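PDB 5GJ3: periplasmic binding protein from Roseiflexus sp. RS-1, which binds heme in the periplasm, here two heme molecules at once, probably for delivery to a bacterial heme importer. Local coordinates for residues 9-14 against 57-62; 80-83 against 88-91; 144-149 against 187-192; 157-160 against 164-167. One frame throughout, in Å; residues are numbered along the deposited sequence.

Contact 1. Residues 9-14 against 57-62; sequences VSLNGD and EGILSL. With ZN (zinc ion), chain D.
Val9 spreads its two methyls over two different residues of 57-62, and the way they divide the work defines this interface. CG1 stands anti to the backbone N (chi1 177°) and rests against both gamma carbons of Ile59, 4.1 Å from Ile59 CG2 and equally near its CG1; the two side chains meet at a slant. CG2 takes the other direction and reaches Leu62 CD1 at 3.9 Å, these two chains crossing nearly perpendicularly. Leu11, two residues on, approaches the same isoleucine from its far end: Leu11 CD2 lies 3.8 Å from Ile59 CD1, again with side chains close to a right angle. Ile59 is thus held along its length by two residues of one segment, while Val67 of strand 66-70 and Ile82 of helix 76-84 also pack against it.

Where 9-14 leaves the strand and enters helix 13-21, the chemistry changes entirely. Asp14 OD2 binds a zinc ion at 2.1 Å, with Asp70, Asp94 and a water 1.9 Å from the metal completing the site, and Lys104 hydrogen-bonds to the same OD2. The segment therefore pairs a hydrocarbon end, where the contact between the two segments is purely van der Waals, with a charged end whose carboxylate is probably polarised by both metal and lysine.

Contact 2. Residues 80-83 against 88-91; sequences AQIR and PLAI
The guanidinium of Arg83 and the CD2 methyl of Leu89 meet obliquely: CD2 is nearest Arg83 NE, at 4.0 Å, with Arg83 NH2 and CZ next at 4.4 and 4.5 Å and NH1 farther off. This is the closing half of a beta-alpha-beta unit, in which strand 66-70 leads into helix 76-84 and the chain then returns as strand 89-92, parallel to the first and at the border of the four-stranded sheet. Segment 80-83 lies near the C-terminal end of the helix, and 88-91 opens the returning strand.

The aliphatic stem of the arginine joins in the contact. Extended from CG to NE, it lies across Leu89 and brings Arg83 CG to 4.0 Å from the same CD2. That methyl therefore touches the chain at CG and again at NE, and the exposed arginine lies over the partly exposed leucine.

Deeper in, Ile82 takes over. Its other branch is turned toward helix 56-60, where it packs on Ile59 and Leu60, which leaves the gamma methyl for the strand. Leu89 places CG anti to its backbone N (chi1 166°), swinging the isopropyl end toward the arginine and leaving its own first carbon facing the isoleucine. The two side chains cross at about a right angle, and the approach is made by Ile82 CG2 to Leu89 CB, at 4.1 Å.

Contact 3. Residues 144-149 against 187-192; sequences HVLFLY and KPLSPE. With ZN (zinc ion), chain E; HEM (protoporphyrin IX containing Fe), chain C.
Tyr149 OH binds the iron of a heme at 2.1 Å, and Arg151 NH2 adds a weak hydrogen bond to the same oxygen. With CG anti to the backbone N (chi1 174°), the ring is carried out from the end of the strand segment to the metal; its edge faces the heme CHB carbon in plane. At the other end of 144-149, His144 NE2 binds a zinc ion at 2.1 Å, a site shared with Asp180.

Between these two metal ligands the segment packs through leucines. Leu189 CD1 lies 3.9 Å from Leu148 CD2, which also touches Leu189 CD2 at 4.1 Å, so the end of one side chain straddles a methyl of the other. Leu146 CD2 makes a looser contact with Leu189 CD1 at 4.4 Å. Just beyond, Ser190 at the N-cap caps Val193 N with OG and donates to Glu192 OE1, met on its anti side at 3.1 Å.

Val158 of strand 155-159 touches all three leucines. That strand runs antiparallel between 144-151 and 186-188, and Leu189 marks where the chain turns off the sheet into helix 191-197.

Contact 4. Residues 157-160 against 164-167; sequences QVAG and AVDV
Val165 turns CG1 into the narrow slot between its backbone N and carbonyl carbon (chi1 67°), and this rotation aims the methyl at Ala159; Asp166 instead sets CG anti to its backbone N (chi1 -175°), which leaves CB against Gly160 O and sets the carboxylate beside it. The setting is a strand-loop-helix connection in the second lobe of the periplasmic binding protein fold: strand 155-159 ends, four residues, Gly160 the first, make the turn, and helix 164-171 begins, folding back on the strand it has just left.

The apolar half of the contact is tight. Ala159 CB and Val165 CG1 lie 3.5 Å apart, closer than two methyl groups usually come, so the small alanine lets the first turn of the helix settle right against the end of the strand. Phe147 of strand 144-151 packs on both residues, making this pair part of the lobe's interior, with the Val165 side chain about 7 Å from a bound heme.

The polar half is handled by the neighbours. Asn176 ND2 hydrogen-bonds to both Asp166 OD1 and Ala159 O, clipping the helix to the strand from one amide nitrogen, and Thr163 OG1 does similar work in the turn, bonding to Gly160 O and to Asp166 N. Across the two segments themselves, the glycine carbonyl rests on carbon and makes plain van der Waals contact: Gly160 O approaches Asp166 CB at 3.3 Å, with Asp166 CG farther off at 3.8 Å.

In the fold
The contacts fall into two pairs on two lobes. Contacts 1 and 2 share the parallel sheet, and helix 76-84 joins them: Ile82 CD1 lies 3.9 Å from Ile59 CG2. Contacts 3 and 4 share the mixed sheet, where the chain from 157-160 runs between 144-149 and 187-192, with a probable hydrogen bond from Tyr149 N to Gln157 O at 2.7 Å. Centres of contacts 2 and 3 are about 38 Å apart. Contacts 1, 3 and 4 are buried, whereas contact 2 reaches the surface and includes an arginine. Contacts 1 and 3 combine apolar packing with metal ligands at segment ends; contact 4 relies on close methyl packing beside side-chain hydrogen bonds.

Contact 1. Residues 9-14 against 57-62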
loop_
_atom_site.group_PDB
_atom_site.type_symbol
_atom_site.label_atom_id
_atom_site.label_comp_id
_atom_site.label_asym_id
_atom_site.label_seq_id
_atom_site.Cartn_x
_atom_site.Cartn_y
_atom_site.Cartn_z
ATOM N N VAL A 9 18.395 -8.219 -4.598
ATOM C CA VAL A 9 17.497 -7.583 -5.520
ATOM C C VAL A 9 16.090 -7.841 -4.976
ATOM O O VAL A 9 15.671 -8.995 -4.764
ATOM C CB VAL A 9 17.621 -8.066 -6.975
ATOM C CG1 VAL A 9 16.547 -7.340 -7.829
ATOM C CG2 VAL A 9 19.018 -7.744 -7.546
ATOM N N SER A 10 15.399 -6.745 -4.681
ATOM C CA SER A 10 14.080 -6.809 -4.075
ATOM C C SER A 10 13.017 -6.506 -5.156
ATOM O O SER A 10 13.082 -5.463 -5.854
ATOM C CB SER A 10 14.013 -5.828 -2.928
ATOM O OG SER A 10 12.666 -5.754 -2.490
ATOM N N LEU A 11 12.035 -7.389 -5.306
ATOM C CA LEU A 11 11.088 -7.281 -6.418
ATOM C C LEU A 11 9.838 -6.361 -6.200
ATOM O O LEU A 11 9.119 -6.064 -7.166
ATOM C CB LEU A 11 10.624 -8.695 -6.875
ATOM C CG LEU A 11 11.780 -9.670 -7.197
ATOM C CD1 LEU A 11 11.149 -10.995 -7.578
ATOM C CD2 LEU A 11 12.608 -9.119 -8.364
ATOM N N ASN A 12 9.584 -5.959 -4.969
ATOM C CA ASN A 12 8.364 -5.207 -4.674
ATOM C C ASN A 12 8.692 -4.095 -3.722
ATOM O O ASN A 12 9.524 -4.267 -2.828
ATOM C CB ASN A 12 7.255 -6.085 -4.050
ATOM C CG ASN A 12 6.996 -7.303 -4.856
ATOM O OD1 ASN A 12 7.642 -8.336 -4.676
ATOM N ND2 ASN A 12 6.125 -7.177 -5.823
ATOM N N GLY A 13 8.040 -2.943 -3.919
ATOM C CA GLY A 13 8.237 -1.810 -3.005
ATOM C C GLY A 13 8.048 -2.058 -1.525
ATOM O O GLY A 13 8.813 -1.540 -0.721
ATOM N N ASP A 14 7.035 -2.855 -1.137
ATOM C CA ASP A 14 6.816 -3.169 0.273
ATOM C C ASP A 14 7.872 -4.122 0.927
ATOM O O ASP A 14 8.279 -3.957 2.111
ATOM C CB ASP A 14 5.377 -3.694 0.493
ATOM C CG ASP A 14 5.026 -4.935 -0.354
ATOM O OD1 ASP A 14 5.675 -5.208 -1.403
ATOM O OD2 ASP A 14 4.054 -5.650 0.024
ATOM N N GLU A 57 16.852 -9.497 -17.392
ATOM C CA GLU A 57 18.220 -8.976 -17.613
ATOM C C GLU A 57 18.607 -7.861 -16.623
ATOM O O GLU A 57 19.727 -7.834 -16.129
ATOM C CB GLU A 57 18.432 -8.516 -19.072
ATOM C CG GLU A 57 19.747 -7.761 -19.353
ATOM C CD GLU A 57 21.027 -8.603 -19.171
ATOM O OE1 GLU A 57 20.946 -9.849 -18.978
ATOM O OE2 GLU A 57 22.145 -8.018 -19.212
ATOM N N GLY A 58 17.673 -6.962 -16.316
ATOM C CA GLY A 58 17.911 -5.936 -15.325
ATOM C C GLY A 58 18.212 -6.513 -13.937
ATOM O O GLY A 58 19.042 -5.987 -13.212
ATOM N N ILE A 59 17.521 -7.579 -13.550
ATOM C CA ILE A 59 17.818 -8.230 -12.277
ATOM C C ILE A 59 19.184 -8.983 -12.394
ATOM O O ILE A 59 20.050 -8.858 -11.516
ATOM C CB ILE A 59 16.705 -9.273 -11.903
ATOM C CG1 ILE A 59 15.372 -8.589 -11.587
ATOM C CG2 ILE A 59 17.121 -10.138 -10.704
ATOM C CD1 ILE A 59 14.159 -9.498 -11.837
ATOM N N LEU A 60 19.344 -9.814 -13.426
ATOM C CA LEU A 60 20.536 -10.725 -13.450
ATOM C C LEU A 60 21.877 -10.025 -13.652
ATOM O O LEU A 60 22.912 -10.477 -13.144
ATOM C CB LEU A 60 20.347 -11.893 -14.421
ATOM C CG LEU A 60 19.148 -12.785 -14.066
ATOM C CD1 LEU A 60 18.819 -13.639 -15.273
ATOM C CD2 LEU A 60 19.385 -13.661 -12.819
ATOM N N SER A 61 21.844 -8.887 -14.344
ATOM C CA SER A 61 23.049 -8.137 -14.574
ATOM C C SER A 61 23.566 -7.442 -13.289
ATOM O O SER A 61 24.679 -6.918 -13.284
ATOM C CB SER A 61 22.865 -7.162 -15.723
ATOM O OG SER A 61 22.147 -6.034 -15.305
ATOM N N LEU A 62 22.785 -7.458 -12.205
ATOM C CA LEU A 62 23.274 -6.930 -10.930
ATOM C C LEU A 62 24.015 -7.994 -10.104
ATOM O O LEU A 62 24.418 -7.711 -8.980
ATOM C CB LEU A 62 22.137 -6.335 -10.090
ATOM C CG LEU A 62 21.354 -5.205 -10.766
ATOM C CD1 LEU A 62 20.107 -4.877 -9.952
ATOM C CD2 LEU A 62 22.247 -3.980 -10.981
HETATM ZN ZN ZN D . 3.374 -6.769 -1.653
HETATM O O HOH W 1 3.527 -6.141 -3.493
#

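Contact 2. Residues 80-83 against 88-91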
loop_
_atom_site.group_PDB
_atom_site.type_symbol
_atom_site.label_atom_id
_atom_site.label_comp_id
_atom_site.label_asym_id
_atom_site.label_seq_id
_atom_site.Cartn_x
_atom_site.Cartn_y
_atom_site.Cartn_z
ATOM N N ALA A 80 10.916 -17.370 -13.813
ATOM C CA ALA A 80 11.477 -18.595 -14.407
ATOM C C ALA A 80 12.908 -18.400 -14.911
ATOM O O ALA A 80 13.746 -19.274 -14.733
ATOM C CB ALA A 80 10.573 -19.171 -15.503
ATOM N N GLN A 81 13.221 -17.247 -15.502
ATOM C CA GLN A 81 14.602 -17.008 -15.910
ATOM C C GLN A 81 15.534 -16.876 -14.719
ATOM O O GLN A 81 16.695 -17.267 -14.811
ATOM C CB GLN A 81 14.702 -15.703 -16.689
ATOM C CG GLN A 81 13.927 -15.766 -17.977
ATOM C CD GLN A 81 14.732 -15.173 -19.085
ATOM O OE1 GLN A 81 15.600 -15.838 -19.636
ATOM N NE2 GLN A 81 14.465 -13.924 -19.412
ATOM N N ILE A 82 15.041 -16.273 -13.630
ATOM C CA ILE A 82 15.838 -16.194 -12.381
ATOM C C ILE A 82 16.208 -17.623 -11.925
ATOM O O ILE A 82 17.355 -17.872 -11.529
ATOM C CB ILE A 82 15.117 -15.432 -11.202
ATOM C CG1 ILE A 82 14.647 -14.020 -11.562
ATOM C CG2 ILE A 82 15.983 -15.351 -9.920
ATOM C CD1 ILE A 82 15.591 -13.291 -12.468
ATOM N N ARG A 83 15.237 -18.536 -11.933
ATOM C CA ARG A 83 15.497 -19.906 -11.499
ATOM C C ARG A 83 16.504 -20.586 -12.420
ATOM O O ARG A 83 17.462 -21.223 -11.961
ATOM C CB ARG A 83 14.197 -20.715 -11.448
ATOM C CG ARG A 83 13.243 -20.202 -10.387
ATOM C CD ARG A 83 12.069 -21.154 -10.217
ATOM N NE ARG A 83 10.910 -20.381 -9.789
ATOM C CZ ARG A 83 9.920 -19.975 -10.585
ATOM N NH1 ARG A 83 9.859 -20.324 -11.882
ATOM N NH2 ARG A 83 8.977 -19.240 -10.055
ATOM N N PRO A 88 19.389 -17.713 -6.086
ATOM C CA PRO A 88 18.364 -17.983 -5.074
ATOM C C PRO A 88 17.194 -17.005 -5.126
ATOM O O PRO A 88 17.382 -15.794 -5.161
ATOM C CB PRO A 88 19.108 -17.789 -3.745
ATOM C CG PRO A 88 20.529 -18.186 -4.072
ATOM C CD PRO A 88 20.745 -17.684 -5.488
ATOM N N LEU A 89 15.987 -17.553 -5.037
ATOM C CA LEU A 89 14.782 -16.738 -5.170
ATOM C C LEU A 89 13.776 -17.210 -4.115
ATOM O O LEU A 89 13.647 -18.456 -3.870
ATOM C CB LEU A 89 14.214 -16.982 -6.592
ATOM C CG LEU A 89 12.775 -16.484 -6.841
ATOM C CD1 LEU A 89 12.739 -14.989 -6.833
ATOM C CD2 LEU A 89 12.314 -17.024 -8.196
ATOM N N ALA A 90 13.101 -16.260 -3.448
ATOM C CA ALA A 90 11.959 -16.654 -2.610
ATOM C C ALA A 90 10.824 -15.642 -2.794
ATOM O O ALA A 90 11.082 -14.441 -2.966
ATOM C CB ALA A 90 12.376 -16.694 -1.164
ATOM N N ILE A 91 9.594 -16.135 -2.773
ATOM C CA ILE A 91 8.424 -15.303 -2.965
ATOM C C ILE A 91 7.449 -15.625 -1.831
ATOM O O ILE A 91 7.215 -16.782 -1.543
ATOM C CB ILE A 91 7.702 -15.623 -4.301
ATOM C CG1 ILE A 91 8.604 -15.274 -5.517
ATOM C CG2 ILE A 91 6.301 -14.911 -4.401
ATOM C CD1 ILE A 91 8.907 -13.785 -5.639
#

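Contact 3. Residues 144-149 against 187-192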
loop_
_atom_site.group_PDB
_atom_site.type_symbol
_atom_site.label_atom_id
_atom_site.label_comp_id
_atom_site.label_asym_id
_atom_site.label_seq_id
_atom_site.Cartn_x
_atom_site.Cartn_y
_atom_site.Cartn_z
ATOM N N HIS A 144 -19.108 7.161 6.063
ATOM C CA HIS A 144 -18.997 6.503 4.746
ATOM C C HIS A 144 -17.768 7.016 3.951
ATOM O O HIS A 144 -17.593 8.232 3.745
ATOM C CB HIS A 144 -20.294 6.660 3.927
ATOM C CG HIS A 144 -21.299 5.583 4.216
ATOM N ND1 HIS A 144 -21.849 5.409 5.465
ATOM C CD2 HIS A 144 -21.790 4.580 3.448
ATOM C CE1 HIS A 144 -22.654 4.362 5.460
ATOM N NE2 HIS A 144 -22.642 3.845 4.245
ATOM N N VAL A 145 -16.907 6.081 3.533
ATOM C CA VAL A 145 -15.607 6.491 2.960
ATOM C C VAL A 145 -15.521 5.940 1.511
ATOM O O VAL A 145 -15.798 4.763 1.294
ATOM C CB VAL A 145 -14.423 5.949 3.812
ATOM C CG1 VAL A 145 -13.096 6.381 3.222
ATOM C CG2 VAL A 145 -14.508 6.463 5.265
ATOM N N LEU A 146 -15.170 6.774 0.535
ATOM C CA LEU A 146 -14.985 6.245 -0.825
ATOM C C LEU A 146 -13.516 6.410 -1.257
ATOM O O LEU A 146 -12.983 7.526 -1.255
ATOM C CB LEU A 146 -15.906 6.981 -1.797
ATOM C CG LEU A 146 -16.006 6.418 -3.196
ATOM C CD1 LEU A 146 -16.705 5.037 -3.220
ATOM C CD2 LEU A 146 -16.736 7.458 -4.080
ATOM N N PHE A 147 -12.862 5.307 -1.597
ATOM C CA PHE A 147 -11.522 5.390 -2.161
ATOM C C PHE A 147 -11.566 5.496 -3.697
ATOM O O PHE A 147 -12.196 4.644 -4.358
ATOM C CB PHE A 147 -10.689 4.153 -1.787
ATOM C CG PHE A 147 -9.308 4.169 -2.392
ATOM C CD1 PHE A 147 -8.296 4.879 -1.786
ATOM C CD2 PHE A 147 -9.046 3.523 -3.611
ATOM C CE1 PHE A 147 -7.024 4.932 -2.367
ATOM C CE2 PHE A 147 -7.791 3.561 -4.195
ATOM C CZ PHE A 147 -6.773 4.256 -3.558
ATOM N N LEU A 148 -10.898 6.502 -4.258
ATOM C CA LEU A 148 -10.865 6.695 -5.720
ATOM C C LEU A 148 -9.434 6.512 -6.170
ATOM O O LEU A 148 -8.502 7.136 -5.627
ATOM C CB LEU A 148 -11.285 8.111 -6.145
ATOM C CG LEU A 148 -12.730 8.462 -5.742
ATOM C CD1 LEU A 148 -13.077 9.900 -6.043
ATOM C CD2 LEU A 148 -13.711 7.527 -6.443
ATOM N N TYR A 149 -9.267 5.601 -7.091
ATOM C CA TYR A 149 -8.044 5.494 -7.838
ATOM C C TYR A 149 -8.192 6.441 -9.062
ATOM O O TYR A 149 -9.147 6.311 -9.828
ATOM C CB TYR A 149 -7.863 4.049 -8.272
ATOM C CG TYR A 149 -6.678 3.898 -9.193
ATOM C CD1 TYR A 149 -5.376 3.817 -8.676
ATOM C CD2 TYR A 149 -6.847 3.876 -10.608
ATOM C CE1 TYR A 149 -4.256 3.704 -9.529
ATOM C CE2 TYR A 149 -5.738 3.772 -11.468
ATOM C CZ TYR A 149 -4.442 3.660 -10.934
ATOM O OH TYR A 149 -3.319 3.534 -11.765
ATOM N N LYS A 187 -13.718 -0.948 -9.720
ATOM C CA LYS A 187 -14.750 -0.672 -10.743
ATOM C C LYS A 187 -14.804 0.794 -11.103
ATOM O O LYS A 187 -14.463 1.640 -10.271
ATOM C CB LYS A 187 -16.115 -1.165 -10.277
ATOM C CG LYS A 187 -16.145 -2.674 -10.049
ATOM C CD LYS A 187 -16.110 -3.489 -11.353
ATOM C CE LYS A 187 -16.440 -4.968 -11.128
ATOM N NZ LYS A 187 -15.386 -5.718 -10.360
ATOM N N PRO A 188 -15.227 1.111 -12.349
ATOM C CA PRO A 188 -15.317 2.520 -12.735
ATOM C C PRO A 188 -16.258 3.360 -11.853
ATOM O O PRO A 188 -17.302 2.877 -11.427
ATOM C CB PRO A 188 -15.810 2.483 -14.225
ATOM C CG PRO A 188 -16.131 1.053 -14.536
ATOM C CD PRO A 188 -15.483 0.185 -13.488
ATOM N N LEU A 189 -15.835 4.585 -11.560
ATOM C CA LEU A 189 -16.702 5.599 -10.996
ATOM C C LEU A 189 -17.815 5.935 -12.021
ATOM O O LEU A 189 -17.574 5.936 -13.235
ATOM C CB LEU A 189 -15.894 6.852 -10.629
ATOM C CG LEU A 189 -16.627 7.960 -9.840
ATOM C CD1 LEU A 189 -17.092 7.441 -8.482
ATOM C CD2 LEU A 189 -15.756 9.192 -9.646
ATOM N N SER A 190 -19.035 6.165 -11.530
ATOM C CA SER A 190 -20.187 6.526 -12.377
ATOM C C SER A 190 -21.160 7.400 -11.583
ATOM O O SER A 190 -21.150 7.355 -10.335
ATOM C CB SER A 190 -20.905 5.263 -12.886
ATOM O OG SER A 190 -21.734 4.698 -11.888
ATOM N N PRO A 191 -22.008 8.186 -12.287
ATOM C CA PRO A 191 -23.104 8.900 -11.610
ATOM C C PRO A 191 -23.856 8.025 -10.577
ATOM O O PRO A 191 -24.116 8.467 -9.444
ATOM C CB PRO A 191 -24.031 9.296 -12.776
ATOM C CG PRO A 191 -23.077 9.480 -13.933
ATOM C CD PRO A 191 -22.007 8.427 -13.753
ATOM N N GLU A 192 -24.158 6.796 -10.957
ATOM C CA GLU A 192 -24.875 5.846 -10.122
ATOM C C GLU A 192 -24.113 5.496 -8.846
ATOM O O GLU A 192 -24.715 5.428 -7.759
ATOM C CB GLU A 192 -25.148 4.556 -10.898
ATOM C CG GLU A 192 -26.113 4.701 -12.075
ATOM C CD GLU A 192 -25.512 5.356 -13.329
ATOM O OE1 GLU A 192 -24.295 5.663 -13.377
ATOM O OE2 GLU A 192 -26.280 5.566 -14.298
HETATM ZN ZN ZN E . -23.534 2.202 3.246
HETATM C CHA HEM C . 0.160 4.210 -13.596
HETATM C CHB HEM C . -0.376 3.312 -8.843
HETATM C CHC HEM C . -3.767 -0.115 -9.762
HETATM C CHD HEM C . -3.016 0.629 -14.516
HETATM C C1A HEM C . 0.303 4.211 -12.232
HETATM C C2A HEM C . 1.298 4.959 -11.548
HETATM C C3A HEM C . 1.146 4.695 -10.214
HETATM C C4A HEM C . 0.067 3.789 -10.079
HETATM C CMA HEM C . 1.955 5.283 -9.059
HETATM C CAA HEM C . 2.348 5.869 -12.192
HETATM C CBA HEM C . 2.050 7.368 -12.007
HETATM C CGA HEM C . 0.916 7.881 -12.869
HETATM O O1A HEM C . 0.078 7.125 -13.402
HETATM O O2A HEM C . 0.770 9.105 -13.052
HETATM C C1B HEM C . -1.340 2.289 -8.694
HETATM C C2B HEM C . -1.730 1.769 -7.419
HETATM C C3B HEM C . -2.655 0.799 -7.643
HETATM C C4B HEM C . -2.851 0.738 -9.130
HETATM C CMB HEM C . -1.185 2.222 -6.085
HETATM C CAB HEM C . -3.364 -0.034 -6.658
HETATM C CBB HEM C . -4.446 0.454 -6.100
HETATM C C1C HEM C . -3.842 -0.247 -11.159
HETATM C C2C HEM C . -4.544 -1.260 -11.837
HETATM C C3C HEM C . -4.341 -1.045 -13.212
HETATM C C4C HEM C . -3.498 0.103 -13.328
HETATM C CMC HEM C . -5.375 -2.323 -11.145
HETATM C CAC HEM C . -4.859 -1.790 -14.404
HETATM C CBC HEM C . -5.915 -2.593 -14.394
HETATM C C1D HEM C . -2.059 1.647 -14.589
HETATM C C2D HEM C . -1.554 2.125 -15.905
HETATM C C3D HEM C . -0.674 3.137 -15.655
HETATM C C4D HEM C . -0.656 3.255 -14.187
HETATM C CMD HEM C . -1.966 1.551 -17.240
HETATM C CAD HEM C . 0.135 3.967 -16.646
HETATM C CBD HEM C . 1.534 3.404 -17.017
HETATM C CGD HEM C . 2.306 4.408 -17.870
HETATM O O1D HEM C . 3.523 4.272 -18.196
HETATM O O2D HEM C . 1.743 5.441 -18.300
HETATM N NA HEM C . -0.475 3.488 -11.318
HETATM N NB HEM C . -2.069 1.705 -9.648
HETATM N NC HEM C . -3.210 0.576 -12.079
HETATM N ND HEM C . -1.573 2.417 -13.598
HETATM FE FE HEM C . -1.843 2.103 -11.716
#

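Contact 4. Residues 157-160 against 164-167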
loop_
_atom_site.group_PDB
_atom_site.type_symbol
_atom_site.label_atom_id
_atom_site.label_comp_id
_atom_site.label_asym_id
_atom_site.label_seq_id
_atom_site.Cartn_x
_atom_site.Cartn_y
_atom_site.Cartn_z
ATOM N N GLN A 157 -11.631 5.107 -10.771
ATOM C CA GLN A 157 -12.006 3.784 -10.310
ATOM C C GLN A 157 -12.211 3.813 -8.792
ATOM O O GLN A 157 -11.580 4.590 -8.080
ATOM C CB GLN A 157 -10.932 2.745 -10.658
ATOM C CG GLN A 157 -10.605 2.638 -12.149
ATOM C CD GLN A 157 -11.525 1.687 -12.896
ATOM O OE1 GLN A 157 -12.137 2.062 -13.897
ATOM N NE2 GLN A 157 -11.636 0.461 -12.410
ATOM N N VAL A 158 -13.107 2.960 -8.327
ATOM C CA VAL A 158 -13.506 2.914 -6.937
ATOM C C VAL A 158 -13.070 1.534 -6.471
ATOM O O VAL A 158 -13.179 0.571 -7.242
ATOM C CB VAL A 158 -15.055 3.046 -6.841
ATOM C CG1 VAL A 158 -15.560 2.593 -5.489
ATOM C CG2 VAL A 158 -15.498 4.467 -7.123
ATOM N N ALA A 159 -12.605 1.424 -5.230
ATOM C CA ALA A 159 -12.221 0.115 -4.651
ATOM C C ALA A 159 -13.278 -0.437 -3.685
ATOM O O ALA A 159 -13.680 0.235 -2.705
ATOM C CB ALA A 159 -10.868 0.236 -3.939
ATOM N N GLY A 160 -13.713 -1.661 -3.930
ATOM C CA GLY A 160 -14.664 -2.315 -3.058
ATOM C C GLY A 160 -13.959 -3.385 -2.230
ATOM O O GLY A 160 -12.783 -3.213 -1.834
ATOM N N ALA A 164 -6.762 -4.297 -0.199
ATOM C CA ALA A 164 -6.058 -3.754 0.966
ATOM C C ALA A 164 -6.774 -2.498 1.489
ATOM O O ALA A 164 -6.847 -2.318 2.699
ATOM C CB ALA A 164 -4.625 -3.382 0.602
ATOM N N VAL A 165 -7.238 -1.610 0.593
ATOM C CA VAL A 165 -7.772 -0.308 1.083
ATOM C C VAL A 165 -9.085 -0.560 1.841
ATOM O O VAL A 165 -9.361 0.099 2.859
ATOM C CB VAL A 165 -7.890 0.787 -0.014
ATOM C CG1 VAL A 165 -8.939 0.433 -1.061
ATOM C CG2 VAL A 165 -8.194 2.169 0.620
ATOM N N ASP A 166 -9.847 -1.564 1.389
ATOM C CA ASP A 166 -11.073 -1.956 2.083
ATOM C C ASP A 166 -10.757 -2.368 3.526
ATOM O O ASP A 166 -11.412 -1.912 4.480
ATOM C CB ASP A 166 -11.766 -3.099 1.354
ATOM C CG ASP A 166 -13.094 -3.454 1.975
ATOM O OD1 ASP A 166 -14.009 -2.608 1.988
ATOM O OD2 ASP A 166 -13.229 -4.583 2.463
ATOM N N VAL A 167 -9.707 -3.169 3.676
ATOM C CA VAL A 167 -9.244 -3.595 4.996
ATOM C C VAL A 167 -8.778 -2.403 5.850
ATOM O O VAL A 167 -9.074 -2.318 7.056
ATOM C CB VAL A 167 -8.124 -4.690 4.881
ATOM C CG1 VAL A 167 -7.526 -4.990 6.246
ATOM C CG2 VAL A 167 -8.684 -5.964 4.278
#